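Local coordinates for protein S12 family peptidase (Streptomyces sp. 82F2, PDB 3WWX) that probably hydrolyses amide bonds of substrates with D stereochemistry, as a serine-type amidohydrolase of the S12 peptidase family with a beta-lactamase-like fold, at residues A[60-64]-A[264-268]; A[74-79]-A[93-99]; A[99-104]-A[283-287]; A[136-140]-A[164-168]. One frame throughout, in Å; residues are numbered along the deposited sequence.

How the contacts relate
Contacts 1, 2 and 3 form one cluster, with contact 3 in the middle, its centre about 9 Å from that of contact 1 and 12 Å from that of contact 2. R99, common to contacts 2 and 3, ties them together: it pairs with D75 in contact 2 and reaches E267 of contact 1 (NH1 to OE1, 2.8 Å). L285 N of contact 3 probably donates to M268 O of contact 1, 3.0 Å. Contact 4 lies to one side, its centre 14 to 19 Å from theirs; A166 CB packs on L63 CD1 (3.8 Å) and L102 CD2 (3.9 Å), L165 CB on L101 CD1 (3.9 Å). Its L139 side chain is about 13 Å from the bound octane 1,8-diamine.

Contact 1. Residues A[60-64]-A[264-268]; sequences ATVLL and ALNEM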
loop_
_atom_site.group_PDB
_atom_site.type_symbol
_atom_site.label_atom_id
_atom_site.label_comp_id
_atom_site.label_asym_id
_atom_site.label_seq_id
_atom_site.Cartn_x
_atom_site.Cartn_y
_atom_site.Cartn_z
ATOM N N ALA A 60 -4.651 -1.627 -8.045
ATOM C CA ALA A 60 -4.238 -1.220 -9.396
ATOM C C ALA A 60 -4.127 -2.409 -10.336
ATOM O O ALA A 60 -4.506 -2.311 -11.503
ATOM C CB ALA A 60 -2.932 -0.462 -9.356
ATOM N N THR A 61 -3.608 -3.520 -9.845
ATOM C CA THR A 61 -3.459 -4.717 -10.679
ATOM C C THR A 61 -4.816 -5.180 -11.197
ATOM O O THR A 61 -4.957 -5.510 -12.365
ATOM C CB THR A 61 -2.765 -5.849 -9.903
ATOM O OG1 THR A 61 -1.436 -5.440 -9.559
ATOM C CG2 THR A 61 -2.654 -7.126 -10.754
ATOM N N VAL A 62 -5.819 -5.178 -10.343
ATOM C CA VAL A 62 -7.158 -5.593 -10.774
ATOM C C VAL A 62 -7.663 -4.680 -11.879
ATOM O O VAL A 62 -8.184 -5.151 -12.891
ATOM C CB VAL A 62 -8.139 -5.605 -9.601
ATOM C CG1 VAL A 62 -9.574 -5.778 -10.090
ATOM C CG2 VAL A 62 -7.765 -6.696 -8.628
ATOM N N LEU A 63 -7.520 -3.366 -11.720
ATOM C CA LEU A 63 -8.020 -2.451 -12.740
ATOM C C LEU A 63 -7.269 -2.615 -14.042
ATOM O O LEU A 63 -7.859 -2.485 -15.114
ATOM C CB LEU A 63 -7.956 -1.006 -12.271
ATOM C CG LEU A 63 -9.146 -0.678 -11.390
ATOM C CD1 LEU A 63 -8.846 0.550 -10.572
ATOM C CD2 LEU A 63 -10.403 -0.459 -12.237
ATOM N N LEU A 64 -5.973 -2.892 -13.971
ATOM C CA LEU A 64 -5.220 -3.145 -15.198
ATOM C C LEU A 64 -5.641 -4.445 -15.883
ATOM O O LEU A 64 -5.683 -4.497 -17.117
ATOM C CB LEU A 64 -3.714 -3.093 -14.899
ATOM C CG LEU A 64 -3.199 -1.661 -14.715
ATOM C CD1 LEU A 64 -1.922 -1.636 -13.883
ATOM C CD2 LEU A 64 -2.953 -1.007 -16.075
ATOM N N ALA A 264 -0.184 -3.663 -20.332
ATOM C CA ALA A 264 -0.685 -3.297 -19.004
ATOM C C ALA A 264 0.457 -3.058 -18.021
ATOM O O ALA A 264 0.465 -2.057 -17.283
ATOM C CB ALA A 264 -1.602 -4.351 -18.496
ATOM N N LEU A 265 1.437 -3.959 -17.979
ATOM C CA LEU A 265 2.579 -3.732 -17.105
ATOM C C LEU A 265 3.358 -2.484 -17.519
ATOM O O LEU A 265 3.924 -1.762 -16.694
ATOM C CB LEU A 265 3.491 -4.958 -17.078
ATOM C CG LEU A 265 4.648 -4.942 -16.072
ATOM C CD1 LEU A 265 4.162 -4.674 -14.652
ATOM C CD2 LEU A 265 5.381 -6.248 -16.124
ATOM N N ASN A 266 3.400 -2.208 -18.819
ATOM C CA ASN A 266 4.040 -0.982 -19.280
ATOM C C ASN A 266 3.337 0.276 -18.742
ATOM O O ASN A 266 3.994 1.240 -18.345
ATOM C CB ASN A 266 4.014 -0.909 -20.804
ATOM C CG ASN A 266 4.704 0.324 -21.325
ATOM O OD1 ASN A 266 5.899 0.535 -21.083
ATOM N ND2 ASN A 266 3.955 1.164 -22.033
ATOM N N GLU A 267 2.011 0.271 -18.750
ATOM C CA GLU A 267 1.241 1.377 -18.173
ATOM C C GLU A 267 1.519 1.487 -16.681
ATOM O O GLU A 267 1.689 2.582 -16.168
ATOM C CB GLU A 267 -0.248 1.203 -18.441
ATOM C CG GLU A 267 -0.605 1.465 -19.920
ATOM C CD GLU A 267 -2.098 1.463 -20.226
ATOM O OE1 GLU A 267 -2.917 1.714 -19.321
ATOM O OE2 GLU A 267 -2.461 1.212 -21.404
ATOM N N MET A 268 1.576 0.349 -16.003
ATOM C CA MET A 268 1.788 0.348 -14.565
ATOM C C MET A 268 3.126 0.958 -14.196
ATOM O O MET A 268 3.246 1.628 -13.167
ATOM C CB MET A 268 1.719 -1.070 -14.021
ATOM C CG MET A 268 1.604 -1.109 -12.507
ATOM S SD MET A 268 1.449 -2.800 -11.909
ATOM C CE MET A 268 0.277 -2.544 -10.580
#
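Helix 55-68 and the short helix 262-268 pack side by side as a splayed antiparallel pair, their local axes 10.5 Å apart at closest and their N-to-C directions 139° apart. The backbones come nearest where L64 faces A264, CA to CA 5.9 Å. L64 is the main bump. Its isobutyl end enters the shallow hollow formed by one turn of the partner helix: CD1 rests on M268 CB at 3.7 Å, while CD2 lies 4.2 Å from E267 CB, 4.3 Å from A264 CB and 3.8 Å from A264 O. The small A264 side chain keeps that floor low. M268 answers: with chi1 and chi2 both t, it brings CE to 4.0 Å from A60 CB and 3.5 Å from T61 OG1, the gap beside L64 being bounded by these two small residues. The T61 hydroxyl is bonded to T57 O. M268 is also backbone-bonded to L285, in the loop between strands 282-283 and 288-291, so this buried packing sets helix 55-68 against the segment leading to the main sheet. Only van der Waals packing joins the two segments, so it depends on fit of shape, while the E267 carboxylate pairs elsewhere, with R99 and Q67.

Contact 2. Residues A[74-79]-A[93-99]; sequences LDDPVE and GRKITVR
R99 and D75 make a side-on, two-pronged salt bridge: NE to OD1 2.8 Å and NH2 to OD2 3.1 Å. The R99 side chain runs t, t, m with chi4 at -73°, D75 has chi1 m, and L74 CB covers one face of the guanidinium, whose NH1 pairs with E267. A water joins D75 OD1 and T97 OG1, 2.7 Å from each. Four backbone bonds then zip the antiparallel segments: R99 N to L74 O 2.8 Å, V98 N to D76 O 3.1 Å, V78 N to I96 O 2.8 Å and E79 N to G93 O 3.0 Å. P77 and T97 form a single non-hydrogen-bonded bridge, CA to CA 4.2 Å, with D76 and P77 extended (psi 143° and 146°). CA-H...O contacts run from T97 CA to D76 O (3.2 Å) and P77 CA to I96 O (3.3 Å). On the buried side V78 CG2 meets I96 CG2 and L74 CD2 meets V98 CG1, both at 3.9 Å. T97, chi1 p, is the N-cap of helix 98-102: its side chain caps Q100 N, and Q100 OE1 receives T97 N. This is a capping box, with the adjoining loop supplying carbonyls to the NH groups of the first turn.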
loop_
_atom_site.group_PDB
_atom_site.type_symbol
_atom_site.label_atom_id
_atom_site.label_comp_id
_atom_site.label_asym_id
_atom_site.label_seq_id
_atom_site.Cartn_x
_atom_site.Cartn_y
_atom_site.Cartn_z
ATOM N N LEU A 74 -8.730 2.991 -18.752
ATOM C CA LEU A 74 -8.303 3.811 -17.612
ATOM C C LEU A 74 -8.259 5.307 -17.914
ATOM O O LEU A 74 -8.222 6.129 -16.991
ATOM C CB LEU A 74 -6.976 3.327 -17.054
ATOM C CG LEU A 74 -6.963 1.865 -16.620
ATOM C CD1 LEU A 74 -5.592 1.523 -16.092
ATOM C CD2 LEU A 74 -8.032 1.541 -15.581
ATOM N N ASP A 75 -8.302 5.689 -19.194
ATOM C CA ASP A 75 -8.388 7.105 -19.519
ATOM C C ASP A 75 -9.833 7.598 -19.558
ATOM O O ASP A 75 -10.061 8.771 -19.838
ATOM C CB ASP A 75 -7.635 7.420 -20.811
ATOM C CG ASP A 75 -6.155 7.168 -20.675
ATOM O OD1 ASP A 75 -5.570 7.661 -19.690
ATOM O OD2 ASP A 75 -5.586 6.455 -21.515
ATOM N N ASP A 76 -10.786 6.725 -19.244
ATOM C CA ASP A 76 -12.178 7.132 -19.025
ATOM C C ASP A 76 -12.254 8.155 -17.880
ATOM O O ASP A 76 -11.543 8.026 -16.877
ATOM C CB ASP A 76 -13.064 5.946 -18.607
ATOM C CG ASP A 76 -13.416 4.995 -19.750
ATOM O OD1 ASP A 76 -13.326 5.391 -20.939
ATOM O OD2 ASP A 76 -13.816 3.846 -19.438
ATOM N N PRO A 77 -13.143 9.141 -17.986
ATOM C CA PRO A 77 -13.408 9.980 -16.815
ATOM C C PRO A 77 -14.012 9.178 -15.668
ATOM O O PRO A 77 -14.782 8.248 -15.875
ATOM C CB PRO A 77 -14.433 11.013 -17.323
ATOM C CG PRO A 77 -14.323 10.966 -18.802
ATOM C CD PRO A 77 -13.907 9.582 -19.170
ATOM N N VAL A 78 -13.661 9.552 -14.451
ATOM C CA VAL A 78 -14.216 8.900 -13.286
ATOM C C VAL A 78 -15.750 8.993 -13.292
ATOM O O VAL A 78 -16.443 8.049 -12.906
ATOM C CB VAL A 78 -13.624 9.518 -12.010
ATOM C CG1 VAL A 78 -14.309 8.973 -10.775
ATOM C CG2 VAL A 78 -12.115 9.244 -11.941
ATOM N N GLU A 79 -16.264 10.121 -13.789
ATOM C CA GLU A 79 -17.714 10.347 -13.868
ATOM C C GLU A 79 -18.456 9.252 -14.645
ATOM O O GLU A 79 -19.603 8.920 -14.327
ATOM C CB GLU A 79 -17.984 11.717 -14.496
ATOM C CG GLU A 79 -19.464 12.125 -14.516
ATOM C CD GLU A 79 -19.980 12.590 -13.169
ATOM O OE1 GLU A 79 -21.211 12.550 -12.975
ATOM O OE2 GLU A 79 -19.163 13.026 -12.321
ATOM N N GLY A 93 -15.196 14.862 -11.209
ATOM C CA GLY A 93 -14.920 13.592 -11.847
ATOM C C GLY A 93 -15.083 13.598 -13.355
ATOM O O GLY A 93 -14.667 12.638 -14.005
ATOM N N ARG A 94 -15.681 14.652 -13.911
ATOM C CA ARG A 94 -15.766 14.766 -15.366
ATOM C C ARG A 94 -14.398 15.084 -15.968
ATOM O O ARG A 94 -14.181 14.869 -17.165
ATOM C CB ARG A 94 -16.777 15.863 -15.769
ATOM C CG ARG A 94 -18.218 15.573 -15.399
ATOM C CD ARG A 94 -19.076 16.867 -15.285
ATOM N NE ARG A 94 -18.814 17.623 -14.055
ATOM C CZ ARG A 94 -19.701 18.416 -13.442
ATOM N NH1 ARG A 94 -20.928 18.563 -13.931
ATOM N NH2 ARG A 94 -19.366 19.066 -12.326
ATOM N N LYS A 95 -13.481 15.592 -15.143
ATOM C CA LYS A 95 -12.196 16.103 -15.600
ATOM C C LYS A 95 -11.025 15.263 -15.086
ATOM O O LYS A 95 -9.860 15.610 -15.289
ATOM C CB LYS A 95 -12.004 17.537 -15.106
ATOM C CG LYS A 95 -13.138 18.486 -15.450
ATOM C CD LYS A 95 -13.312 18.638 -16.944
ATOM C CE LYS A 95 -14.330 19.735 -17.268
ATOM N NZ LYS A 95 -15.681 19.449 -16.694
ATOM N N ILE A 96 -11.351 14.188 -14.386
ATOM C CA ILE A 96 -10.348 13.317 -13.763
ATOM C C ILE A 96 -10.519 11.926 -14.332
ATOM O O ILE A 96 -11.642 11.430 -14.408
ATOM C CB ILE A 96 -10.568 13.230 -12.243
ATOM C CG1 ILE A 96 -10.357 14.589 -11.576
ATOM C CG2 ILE A 96 -9.596 12.206 -11.604
ATOM C CD1 ILE A 96 -10.912 14.666 -10.163
ATOM N N THR A 97 -9.418 11.276 -14.725
ATOM C CA THR A 97 -9.498 9.926 -15.276
ATOM C C THR A 97 -9.143 8.872 -14.229
ATOM O O THR A 97 -8.559 9.188 -13.190
ATOM C CB THR A 97 -8.546 9.739 -16.461
ATOM O OG1 THR A 97 -7.191 9.795 -16.009
ATOM C CG2 THR A 97 -8.757 10.848 -17.488
ATOM N N VAL A 98 -9.518 7.631 -14.500
ATOM C CA VAL A 98 -9.223 6.544 -13.579
ATOM C C VAL A 98 -7.700 6.412 -13.443
ATOM O O VAL A 98 -7.196 6.184 -12.336
ATOM C CB VAL A 98 -9.880 5.224 -14.025
ATOM C CG1 VAL A 98 -9.520 4.087 -13.102
ATOM C CG2 VAL A 98 -11.397 5.384 -14.100
ATOM N N ARG A 99 -6.960 6.611 -14.535
ATOM C CA ARG A 99 -5.493 6.567 -14.484
ATOM C C ARG A 99 -4.937 7.577 -13.492
ATOM O O ARG A 99 -4.001 7.286 -12.759
ATOM C CB ARG A 99 -4.891 6.828 -15.868
ATOM C CG ARG A 99 -3.375 6.593 -15.956
ATOM C CD ARG A 99 -2.796 6.948 -17.358
ATOM N NE ARG A 99 -3.536 6.245 -18.402
ATOM C CZ ARG A 99 -3.437 4.942 -18.650
ATOM N NH1 ARG A 99 -2.576 4.181 -17.972
ATOM N NH2 ARG A 99 -4.189 4.383 -19.598
HETATM O O HOH W 1 -5.510 9.944 -18.173
#

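Contact 3. Residues A[99-104]-A[283-287]; sequences RQLLNH and YGLGL
Helix 98-102 ends in a Schellman motif: N103 leaves helical geometry (phi/psi -109/10) and H104 is the left-handed C-prime residue (61/34), with a weak H104 N to L101 O bond of 3.3 Å and T105 N bonded to Q100 O. Opposite lies the turn between strands 282-283 and 288-291. Y283 is extended (-120/123), G284 sits at -101/-133, L285 at -97/93 and G286 at 62/31, a left-handed conformation that comes readily to glycine; G284 N to L287 O, 2.7 Å, closes the turn. L102 and L285 have the nearest CA atoms, 4.8 Å apart. The central link is G286 N to L102 O at 3.0 Å, and N103 CA adds a CA-H...O contact to G284 O, 3.2 Å. L285 (m, t) directs CD2 onto L102 CB and R99 CG, 3.8 Å from each. H104 (chi1 m, chi2 -70°) turns its edge to the face of Y283 (chi1 t, chi2 -79°) in an offset edge-to-face pair, centroids 4.8 Å apart and planes at 66°. A weak bond joins H104 NE2 to Y283 OH at 3.2 Å. Y283 OH bonds to H301, H104 ND1 to N162, and both side chains touch K56. By sequence K56 and H301 probably belong to the family's SxxK and HxG motifs. The chemistry thus couples the helical region to the main sheet through one firm backbone bond and an aromatic pair beside the presumed catalytic centre.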
loop_
_atom_site.group_PDB
_atom_site.type_symbol
_atom_site.label_atom_id
_atom_site.label_comp_id
_atom_site.label_asym_id
_atom_site.label_seq_id
_atom_site.Cartn_x
_atom_site.Cartn_y
_atom_site.Cartn_z
ATOM N N ARG A 99 -6.960 6.611 -14.535
ATOM C CA ARG A 99 -5.493 6.567 -14.484
ATOM C C ARG A 99 -4.937 7.577 -13.492
ATOM O O ARG A 99 -4.001 7.286 -12.759
ATOM C CB ARG A 99 -4.891 6.828 -15.868
ATOM C CG ARG A 99 -3.375 6.593 -15.956
ATOM C CD ARG A 99 -2.796 6.948 -17.358
ATOM N NE ARG A 99 -3.536 6.245 -18.402
ATOM C CZ ARG A 99 -3.437 4.942 -18.650
ATOM N NH1 ARG A 99 -2.576 4.181 -17.972
ATOM N NH2 ARG A 99 -4.189 4.383 -19.598
ATOM N N GLN A 100 -5.518 8.775 -13.465
ATOM C CA GLN A 100 -5.060 9.816 -12.562
ATOM C C GLN A 100 -5.339 9.491 -11.087
ATOM O O GLN A 100 -4.601 9.943 -10.216
ATOM C CB GLN A 100 -5.681 11.164 -12.960
ATOM C CG GLN A 100 -5.155 11.684 -14.278
ATOM C CD GLN A 100 -5.903 12.906 -14.764
ATOM O OE1 GLN A 100 -7.107 13.039 -14.556
ATOM N NE2 GLN A 100 -5.181 13.807 -15.418
ATOM N N LEU A 101 -6.369 8.692 -10.822
ATOM C CA LEU A 101 -6.541 8.136 -9.473
ATOM C C LEU A 101 -5.347 7.270 -9.137
ATOM O O LEU A 101 -4.750 7.395 -8.065
ATOM C CB LEU A 101 -7.797 7.275 -9.377
ATOM C CG LEU A 101 -9.152 7.891 -9.767
ATOM C CD1 LEU A 101 -10.247 6.869 -9.598
ATOM C CD2 LEU A 101 -9.439 9.148 -8.932
ATOM N N LEU A 102 -4.969 6.395 -10.062
ATOM C CA LEU A 102 -3.995 5.356 -9.750
ATOM C C LEU A 102 -2.564 5.845 -9.596
ATOM O O LEU A 102 -1.768 5.197 -8.916
ATOM C CB LEU A 102 -4.060 4.244 -10.796
ATOM C CG LEU A 102 -5.385 3.514 -10.883
ATOM C CD1 LEU A 102 -5.341 2.580 -12.088
ATOM C CD2 LEU A 102 -5.722 2.753 -9.610
ATOM N N ASN A 103 -2.228 6.985 -10.200
ATOM C CA ASN A 103 -0.899 7.575 -10.053
ATOM C C ASN A 103 -0.860 8.861 -9.213
ATOM O O ASN A 103 0.163 9.530 -9.135
ATOM C CB ASN A 103 -0.223 7.768 -11.420
ATOM C CG ASN A 103 -0.952 8.739 -12.321
ATOM O OD1 ASN A 103 -1.732 9.574 -11.870
ATOM N ND2 ASN A 103 -0.665 8.661 -13.606
ATOM N N HIS A 104 -1.986 9.164 -8.562
ATOM C CA HIS A 104 -2.102 10.303 -7.645
ATOM C C HIS A 104 -1.856 11.654 -8.318
ATOM O O HIS A 104 -1.375 12.589 -7.681
ATOM C CB HIS A 104 -1.182 10.151 -6.427
ATOM C CG HIS A 104 -1.442 8.920 -5.621
ATOM N ND1 HIS A 104 -2.576 8.741 -4.853
ATOM C CD2 HIS A 104 -0.706 7.800 -5.469
ATOM C CE1 HIS A 104 -2.518 7.566 -4.264
ATOM N NE2 HIS A 104 -1.391 6.969 -4.622
ATOM N N TYR A 283 6.316 7.442 -9.319
ATOM C CA TYR A 283 5.096 6.726 -8.934
ATOM C C TYR A 283 4.300 6.408 -10.184
ATOM O O TYR A 283 3.959 7.322 -10.959
ATOM C CB TYR A 283 4.271 7.552 -7.944
ATOM C CG TYR A 283 3.259 6.716 -7.178
ATOM C CD1 TYR A 283 2.071 6.341 -7.757
ATOM C CD2 TYR A 283 3.519 6.295 -5.875
ATOM C CE1 TYR A 283 1.156 5.544 -7.078
ATOM C CE2 TYR A 283 2.606 5.504 -5.179
ATOM C CZ TYR A 283 1.427 5.143 -5.781
ATOM O OH TYR A 283 0.527 4.384 -5.068
ATOM N N GLY A 284 4.017 5.126 -10.392
ATOM C CA GLY A 284 3.252 4.660 -11.531
ATOM C C GLY A 284 1.822 4.365 -11.125
ATOM O O GLY A 284 1.213 5.184 -10.441
ATOM N N LEU A 285 1.285 3.214 -11.521
ATOM C CA LEU A 285 -0.100 2.898 -11.182
ATOM C C LEU A 285 -0.106 2.019 -9.944
ATOM O O LEU A 285 0.020 0.808 -10.025
ATOM C CB LEU A 285 -0.839 2.244 -12.353
ATOM C CG LEU A 285 -0.797 3.073 -13.650
ATOM C CD1 LEU A 285 -1.536 2.343 -14.769
ATOM C CD2 LEU A 285 -1.330 4.497 -13.490
ATOM N N GLY A 286 -0.226 2.644 -8.778
ATOM C CA GLY A 286 -0.185 1.898 -7.514
ATOM C C GLY A 286 1.142 1.171 -7.286
ATOM O O GLY A 286 1.175 0.090 -6.667
ATOM N N LEU A 287 2.225 1.742 -7.807
ATOM C CA LEU A 287 3.543 1.105 -7.787
ATOM C C LEU A 287 4.592 2.181 -7.869
ATOM O O LEU A 287 4.415 3.126 -8.625
ATOM C CB LEU A 287 3.658 0.155 -8.980
ATOM C CG LEU A 287 4.916 -0.707 -9.036
ATOM C CD1 LEU A 287 4.925 -1.794 -7.949
ATOM C CD2 LEU A 287 5.032 -1.338 -10.404
#

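Contact 4. Residues A[136-140]-A[164-168]; sequences PKQLV and VLAGM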
loop_
_atom_site.group_PDB
_atom_site.type_symbol
_atom_site.label_atom_id
_atom_site.label_comp_id
_atom_site.label_asym_id
_atom_site.label_seq_id
_atom_site.Cartn_x
_atom_site.Cartn_y
_atom_site.Cartn_z
ATOM N N PRO A 136 -17.045 2.912 1.733
ATOM C CA PRO A 136 -16.276 3.694 0.763
ATOM C C PRO A 136 -16.949 5.026 0.455
ATOM O O PRO A 136 -16.264 6.045 0.405
ATOM C CB PRO A 136 -16.201 2.782 -0.457
ATOM C CG PRO A 136 -16.239 1.373 0.164
ATOM C CD PRO A 136 -17.201 1.504 1.331
ATOM N N LYS A 137 -18.264 5.056 0.283
ATOM C CA LYS A 137 -18.915 6.325 -0.019
ATOM C C LYS A 137 -18.792 7.310 1.146
ATOM O O LYS A 137 -18.701 8.521 0.920
ATOM C CB LYS A 137 -20.383 6.116 -0.444
ATOM C CG LYS A 137 -21.227 5.376 0.558
ATOM C CD LYS A 137 -22.654 5.131 0.016
ATOM C CE LYS A 137 -23.511 4.380 1.035
ATOM N NZ LYS A 137 -24.948 4.316 0.645
ATOM N N GLN A 138 -18.762 6.816 2.381
ATOM C CA GLN A 138 -18.548 7.712 3.521
ATOM C C GLN A 138 -17.154 8.329 3.494
ATOM O O GLN A 138 -16.981 9.519 3.786
ATOM C CB GLN A 138 -18.787 7.001 4.854
ATOM C CG GLN A 138 -18.553 7.886 6.085
ATOM C CD GLN A 138 -19.566 8.991 6.213
ATOM O OE1 GLN A 138 -20.680 8.762 6.678
ATOM N NE2 GLN A 138 -19.197 10.192 5.792
ATOM N N LEU A 139 -16.138 7.541 3.169
ATOM C CA LEU A 139 -14.787 8.077 3.068
ATOM C C LEU A 139 -14.693 9.137 1.970
ATOM O O LEU A 139 -14.063 10.169 2.139
ATOM C CB LEU A 139 -13.804 6.935 2.816
ATOM C CG LEU A 139 -13.712 5.907 3.956
ATOM C CD1 LEU A 139 -12.774 4.783 3.543
ATOM C CD2 LEU A 139 -13.266 6.538 5.281
ATOM N N VAL A 140 -15.290 8.874 0.818
ATOM C CA VAL A 140 -15.269 9.848 -0.266
ATOM C C VAL A 140 -16.026 11.111 0.177
ATOM O O VAL A 140 -15.576 12.235 -0.086
ATOM C CB VAL A 140 -15.844 9.242 -1.551
ATOM C CG1 VAL A 140 -16.003 10.298 -2.625
ATOM C CG2 VAL A 140 -14.959 8.084 -2.045
ATOM N N VAL A 164 -9.705 4.499 -2.694
ATOM C CA VAL A 164 -11.089 4.188 -2.356
ATOM C C VAL A 164 -11.990 4.329 -3.599
ATOM O O VAL A 164 -12.810 3.447 -3.877
ATOM C CB VAL A 164 -11.575 5.042 -1.177
ATOM C CG1 VAL A 164 -13.042 4.785 -0.886
ATOM C CG2 VAL A 164 -10.727 4.734 0.049
ATOM N N LEU A 165 -11.838 5.414 -4.345
ATOM C CA LEU A 165 -12.542 5.579 -5.620
ATOM C C LEU A 165 -12.198 4.441 -6.584
ATOM O O LEU A 165 -13.087 3.881 -7.226
ATOM C CB LEU A 165 -12.188 6.932 -6.230
ATOM C CG LEU A 165 -12.805 8.110 -5.475
ATOM C CD1 LEU A 165 -12.149 9.390 -5.852
ATOM C CD2 LEU A 165 -14.323 8.164 -5.710
ATOM N N ALA A 166 -10.922 4.070 -6.682
ATOM C CA ALA A 166 -10.535 2.996 -7.593
ATOM C C ALA A 166 -11.263 1.694 -7.232
ATOM O O ALA A 166 -11.708 0.948 -8.117
ATOM C CB ALA A 166 -9.042 2.812 -7.565
ATOM N N GLY A 167 -11.390 1.394 -5.943
ATOM C CA GLY A 167 -12.150 0.248 -5.500
ATOM C C GLY A 167 -13.606 0.335 -5.929
ATOM O O GLY A 167 -14.212 -0.662 -6.317
ATOM N N MET A 168 -14.181 1.521 -5.827
ATOM C CA MET A 168 -15.568 1.712 -6.242
ATOM C C MET A 168 -15.718 1.467 -7.750
ATOM O O MET A 168 -16.745 0.915 -8.189
ATOM C CB MET A 168 -16.044 3.113 -5.853
ATOM C CG MET A 168 -16.181 3.266 -4.363
ATOM S SD MET A 168 -16.373 4.980 -3.816
ATOM C CE MET A 168 -17.963 5.351 -4.480
#
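V164 and V140 are the two residues most covered here, with M168 next. V164 projects from helix 160-174 into the space among P136, L139 and V140: its CG1 lies 3.8 Å from P136 CB, 3.7 Å from P136 O and 4.0 Å from V140 CG2, while its CG2 meets L139 CD1 at 4.0 Å. V140 returns the gesture. Its CG2 sits between L165 and M168, three residues apart on helix 160-174, touching L165 CD2 at 3.7 Å and M168 SD at 3.8 Å. M168 lies along the same side, its CG 3.9 Å from P136 CB, so it is shared by P136 and V140. The local axes approach to 9.8 Å, 141° from parallel, bringing the start of helix 136-144 against the middle of helix 160-174. Y111 covers L139 and V164 beyond the pair, and L165 also packs on L101. The side chains that meet are aliphatic, with one thioether among them, so hydrophobic burial holds helix 136-144 to helix 160-174.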